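Clp gene regulator (ClgR) (Corynebacterium glutamicum, PDB 3F52) probably binds regulatory DNA through a helix-turn-helix domain and activates transcription, as expected of a regulator of clp protease genes in actinomycetes. Local coordinates at residues A31-F36 with H78-S83; E46-S51 with G56-L61. All blocks are in the same frame, centred on the assembly; numbering follows the deposited sequence.

Contact 1 of 2, residues A31-F36 with H78-S83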
# COMPACT_ATOMS: atom_id res chain seq x y z
N ALA B 31 10.08 3.72 2.48
CA ALA B 31 11.11 3.40 3.47
C ALA B 31 11.42 1.89 3.45
O ALA B 31 12.59 1.50 3.56
CB ALA B 31 10.67 3.85 4.85
N ALA B 32 10.38 1.06 3.28
CA ALA B 32 10.54 -0.40 3.18
C ALA B 32 11.39 -0.75 1.94
O ALA B 32 12.37 -1.48 2.03
CB ALA B 32 9.19 -1.07 3.12
N LEU B 33 11.00 -0.19 0.80
CA LEU B 33 11.73 -0.41 -0.46
C LEU B 33 13.19 -0.03 -0.32
O LEU B 33 14.07 -0.78 -0.75
CB LEU B 33 11.09 0.37 -1.61
CG LEU B 33 9.75 -0.22 -2.13
CD1 LEU B 33 9.03 0.82 -2.98
CD2 LEU B 33 9.96 -1.54 -2.92
N ARG B 34 13.45 1.12 0.29
CA ARG B 34 14.83 1.56 0.51
C ARG B 34 15.62 0.55 1.36
O ARG B 34 16.77 0.20 1.05
CB ARG B 34 14.87 2.94 1.18
CG ARG B 34 16.32 3.47 1.34
CD ARG B 34 16.42 4.74 2.20
NE ARG B 34 15.43 5.77 1.86
CZ ARG B 34 14.40 6.12 2.64
NH1 ARG B 34 13.56 7.06 2.23
NH2 ARG B 34 14.22 5.55 3.86
N SER B 35 14.98 0.04 2.42
CA SER B 35 15.66 -0.93 3.26
C SER B 35 15.90 -2.27 2.53
O SER B 35 16.98 -2.86 2.69
CB SER B 35 14.97 -1.09 4.63
OG SER B 35 13.91 -2.00 4.56
N PHE B 36 14.97 -2.72 1.69
CA PHE B 36 15.18 -3.94 0.89
C PHE B 36 16.31 -3.73 -0.12
O PHE B 36 17.09 -4.65 -0.39
CB PHE B 36 13.91 -4.36 0.14
CG PHE B 36 12.96 -5.22 0.94
CD1 PHE B 36 12.11 -4.64 1.90
CD2 PHE B 36 12.91 -6.60 0.75
CE1 PHE B 36 11.21 -5.43 2.65
CE2 PHE B 36 12.00 -7.41 1.49
CZ PHE B 36 11.16 -6.82 2.45
N HIS B 78 10.01 -7.38 -7.83
CA HIS B 78 10.64 -8.45 -8.63
C HIS B 78 12.13 -8.18 -8.90
O HIS B 78 12.96 -9.08 -8.76
CB HIS B 78 9.88 -8.72 -9.93
CG HIS B 78 10.39 -9.90 -10.70
ND1 HIS B 78 11.27 -9.78 -11.76
CD2 HIS B 78 10.14 -11.22 -10.56
CE1 HIS B 78 11.54 -10.98 -12.24
NE2 HIS B 78 10.87 -11.88 -11.53
N ALA B 79 12.45 -6.94 -9.27
CA ALA B 79 13.84 -6.52 -9.48
C ALA B 79 14.70 -6.63 -8.20
O ALA B 79 15.90 -6.90 -8.29
CB ALA B 79 13.90 -5.13 -10.05
N LEU B 80 14.09 -6.43 -7.04
CA LEU B 80 14.76 -6.65 -5.74
C LEU B 80 14.76 -8.11 -5.32
O LEU B 80 15.44 -8.49 -4.35
CB LEU B 80 14.08 -5.82 -4.64
CG LEU B 80 14.35 -4.32 -4.55
CD1 LEU B 80 13.31 -3.65 -3.67
CD2 LEU B 80 15.77 -4.05 -4.06
N GLY B 81 13.99 -8.95 -6.01
CA GLY B 81 13.85 -10.35 -5.62
C GLY B 81 13.06 -10.49 -4.33
O GLY B 81 13.24 -11.46 -3.59
N ALA B 82 12.19 -9.52 -4.08
CA ALA B 82 11.38 -9.47 -2.87
C ALA B 82 9.92 -9.70 -3.24
O ALA B 82 9.51 -9.35 -4.35
CB ALA B 82 11.55 -8.09 -2.21
N SER B 83 9.13 -10.29 -2.35
CA SER B 83 7.67 -10.30 -2.59
C SER B 83 7.06 -8.97 -2.18
O SER B 83 7.59 -8.29 -1.30
CB SER B 83 6.96 -11.46 -1.89
OG SER B 83 7.01 -11.31 -0.48

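Contact 2 of 2, residues E46-S51 with G56-L61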
# COMPACT_ATOMS: atom_id res chain seq x y z
N GLU B 46 21.17 1.35 -10.13
CA GLU B 46 21.08 -0.07 -10.46
C GLU B 46 19.64 -0.60 -10.41
O GLU B 46 19.18 -1.27 -11.34
CB GLU B 46 21.95 -0.89 -9.50
CG GLU B 46 23.46 -0.68 -9.68
CD GLU B 46 24.28 -1.52 -8.71
OE1 GLU B 46 23.68 -2.24 -7.87
OE2 GLU B 46 25.54 -1.49 -8.81
N LEU B 47 18.94 -0.29 -9.32
CA LEU B 47 17.56 -0.70 -9.20
C LEU B 47 16.68 0.03 -10.20
O LEU B 47 15.79 -0.56 -10.80
CB LEU B 47 17.04 -0.49 -7.76
CG LEU B 47 15.61 -1.00 -7.52
CD1 LEU B 47 15.47 -2.46 -7.92
CD2 LEU B 47 15.16 -0.80 -6.08
N ALA B 48 16.94 1.32 -10.39
CA ALA B 48 16.17 2.11 -11.33
C ALA B 48 16.25 1.49 -12.73
O ALA B 48 15.21 1.22 -13.34
CB ALA B 48 16.66 3.55 -11.35
N GLU B 49 17.46 1.23 -13.24
CA GLU B 49 17.57 0.59 -14.56
C GLU B 49 16.89 -0.78 -14.62
O GLU B 49 16.15 -1.06 -15.57
CB GLU B 49 19.01 0.58 -15.12
CG GLU B 49 20.09 0.00 -14.21
CD GLU B 49 21.49 0.08 -14.83
OE1 GLU B 49 21.72 0.92 -15.74
OE2 GLU B 49 22.38 -0.70 -14.40
N ALA B 50 17.10 -1.61 -13.59
CA ALA B 50 16.42 -2.91 -13.50
C ALA B 50 14.89 -2.78 -13.53
O ALA B 50 14.21 -3.61 -14.14
CB ALA B 50 16.88 -3.66 -12.24
N SER B 51 14.35 -1.73 -12.91
CA SER B 51 12.89 -1.49 -12.82
C SER B 51 12.30 -0.66 -13.97
O SER B 51 11.09 -0.40 -14.00
CB SER B 51 12.54 -0.81 -11.50
OG SER B 51 13.07 -1.54 -10.40
N GLY B 56 15.58 9.37 -10.35
CA GLY B 56 14.77 10.42 -9.72
C GLY B 56 13.42 9.88 -9.30
O GLY B 56 12.94 10.18 -8.18
N TYR B 57 12.78 9.11 -10.20
CA TYR B 57 11.50 8.48 -9.90
C TYR B 57 11.62 7.54 -8.68
O TYR B 57 10.84 7.60 -7.73
CB TYR B 57 10.91 7.73 -11.12
CG TYR B 57 9.63 6.98 -10.73
CD1 TYR B 57 8.37 7.56 -10.92
CD2 TYR B 57 9.69 5.73 -10.12
CE1 TYR B 57 7.20 6.89 -10.53
CE2 TYR B 57 8.53 5.06 -9.71
CZ TYR B 57 7.29 5.65 -9.93
OH TYR B 57 6.14 4.98 -9.53
N LEU B 58 12.63 6.67 -8.73
CA LEU B 58 12.86 5.73 -7.64
C LEU B 58 13.14 6.46 -6.34
O LEU B 58 12.65 6.05 -5.28
CB LEU B 58 14.02 4.77 -7.97
CG LEU B 58 14.26 3.71 -6.89
CD1 LEU B 58 13.00 2.88 -6.53
CD2 LEU B 58 15.43 2.79 -7.26
N SER B 59 13.95 7.52 -6.41
CA SER B 59 14.31 8.29 -5.23
C SER B 59 13.04 8.89 -4.60
O SER B 59 12.83 8.79 -3.38
CB SER B 59 15.29 9.38 -5.59
OG SER B 59 15.57 10.20 -4.47
N GLU B 60 12.19 9.50 -5.44
CA GLU B 60 10.90 10.05 -4.98
C GLU B 60 9.96 8.97 -4.43
O GLU B 60 9.29 9.19 -3.41
CB GLU B 60 10.23 10.88 -6.08
CG GLU B 60 10.93 12.23 -6.25
CD GLU B 60 10.56 12.91 -7.53
OE1 GLU B 60 9.69 12.37 -8.26
OE2 GLU B 60 11.16 13.99 -7.81
N LEU B 61 9.94 7.79 -5.05
CA LEU B 61 9.18 6.66 -4.50
C LEU B 61 9.69 6.29 -3.09
O LEU B 61 8.90 6.15 -2.13
CB LEU B 61 9.26 5.45 -5.44
CG LEU B 61 8.61 4.14 -4.95
CD1 LEU B 61 7.13 4.37 -4.54
CD2 LEU B 61 8.71 3.03 -6.02

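Contact 1 of 2, residues A31-F36 with H78-S83
Phe-36 and Leu-33, one turn apart on helix 25-40, meet Leu-80 and Ala-82 where helix 70-80 of this five-helix, XRE-type helix-turn-helix domain gives way to helix 84-92. Apolar side chains carry the contact, which buries 189 Å², and neither a hydrogen bond nor a charge pair spans the two segments. Leu-80 takes the largest share: its CD1 lies 3.9 Å from Phe-36 CB and 4.0 Å from Leu-33 CD2, so one methyl bridges two residues of the first helix. Its other branch rests against the backbone, with CD2 3.9 Å from Phe-36 O. The side chains of Leu-33 and Leu-80 cross at about a right angle and touch through branch ends. Further along, the Ala-82 methyl approaches the Phe-36 ring obliquely, 3.6 Å from CD2 and 3.8 Å from CE2, which places it against one ortho-meta bond rather than the ring centre. Phe-36 reaches it with CG anti to its own carbonyl carbon (chi1 -86°), while the Phe-36 side chain also packs on Val-87 and Glu-90 of helix 84-92.

Polar bonds shape the second segment. Gly-81 has positive phi (71°) and ends the helix in a Schellman motif, turning the chain so that the Ala-82 methyl follows Leu-80 toward the same neighbour. Lys-40 NZ bonds to Leu-80 O, a second tie from the first helix to this terminus. Ser-83 then occupies the N-cap position of the next helix, its OG bonding to Asp-86 N. Within the last turn of helix 70-80, Gly-81 N donates to His-78 O at 2.9 Å.

Contact 2 of 2, residues E46-S51 with G56-L61
Leu-58 pushes its CD2 methyl against the side chain of Leu-47, 3.7 Å from CB and 3.8 Å from both CG and CD2. Three contacts of nearly equal length show that the methyl sits alongside the branch point of Leu-47 instead of meeting a single end. The two side chains cross at about a right angle. In Leu-58, CG stands anti to the backbone N (chi1 -177°), and this extended course carries CD2 across to the other helix.

The same methyl reaches the helix backbone beside Leu-47, lying 3.8 Å from Ala-48 N. Ala-48 CB is more distant, at 4.3 Å from Leu-58 CD2. The small alanine fits the close approach here: Ala-48 and Leu-58 have their CA atoms 6.1 Å apart, the nearest such pair between the segments. All three touching residues are buried; the two segments together bury 130 Å² against each other.

The hydroxyl of Ser-51 turns back into its own helix. Leu-47 O accepts two donors from Ser-51, its backbone N and, at 2.9 Å, its OG. The hydroxyl comes from above the carbonyl plane, 39° out of it, with a C=O...donor angle of 141°. This partner within helix 44-51 is consistent with the packing of the buried Ser-51 side chain on Val-76 and Ala-79 of helix 70-80. Leu-44 adds to the apolar surface around Leu-58.

Two short helices, 44-51 and 55-62, joined by a tight turn and held by buried aliphatic residues form the helix-turn-helix unit, whose second helix is, in this family, generally the DNA-recognition helix.

Both contacts rely on aliphatic packing, but they join different pairs of helices. Contact 2 fastens helices 44-51 and 55-62, neighbours in sequence, and all its touching residues are buried. Contact 1 brings helix 25-40 to the end of helix 70-80, segments 42 residues apart, and is partly buried; it adds an aromatic ring and a helix terminus to the leucines. Their centres are 11 Å apart, yet the two meet directly: Leu-80 CD2 lies 3.9 Å from Leu-47 CD2, and Leu-33 CD1 lies 3.8 Å from Leu-61 CD2. In sequence contact 2 lies between the two segments of contact 1; in space they share one hydrophobic core.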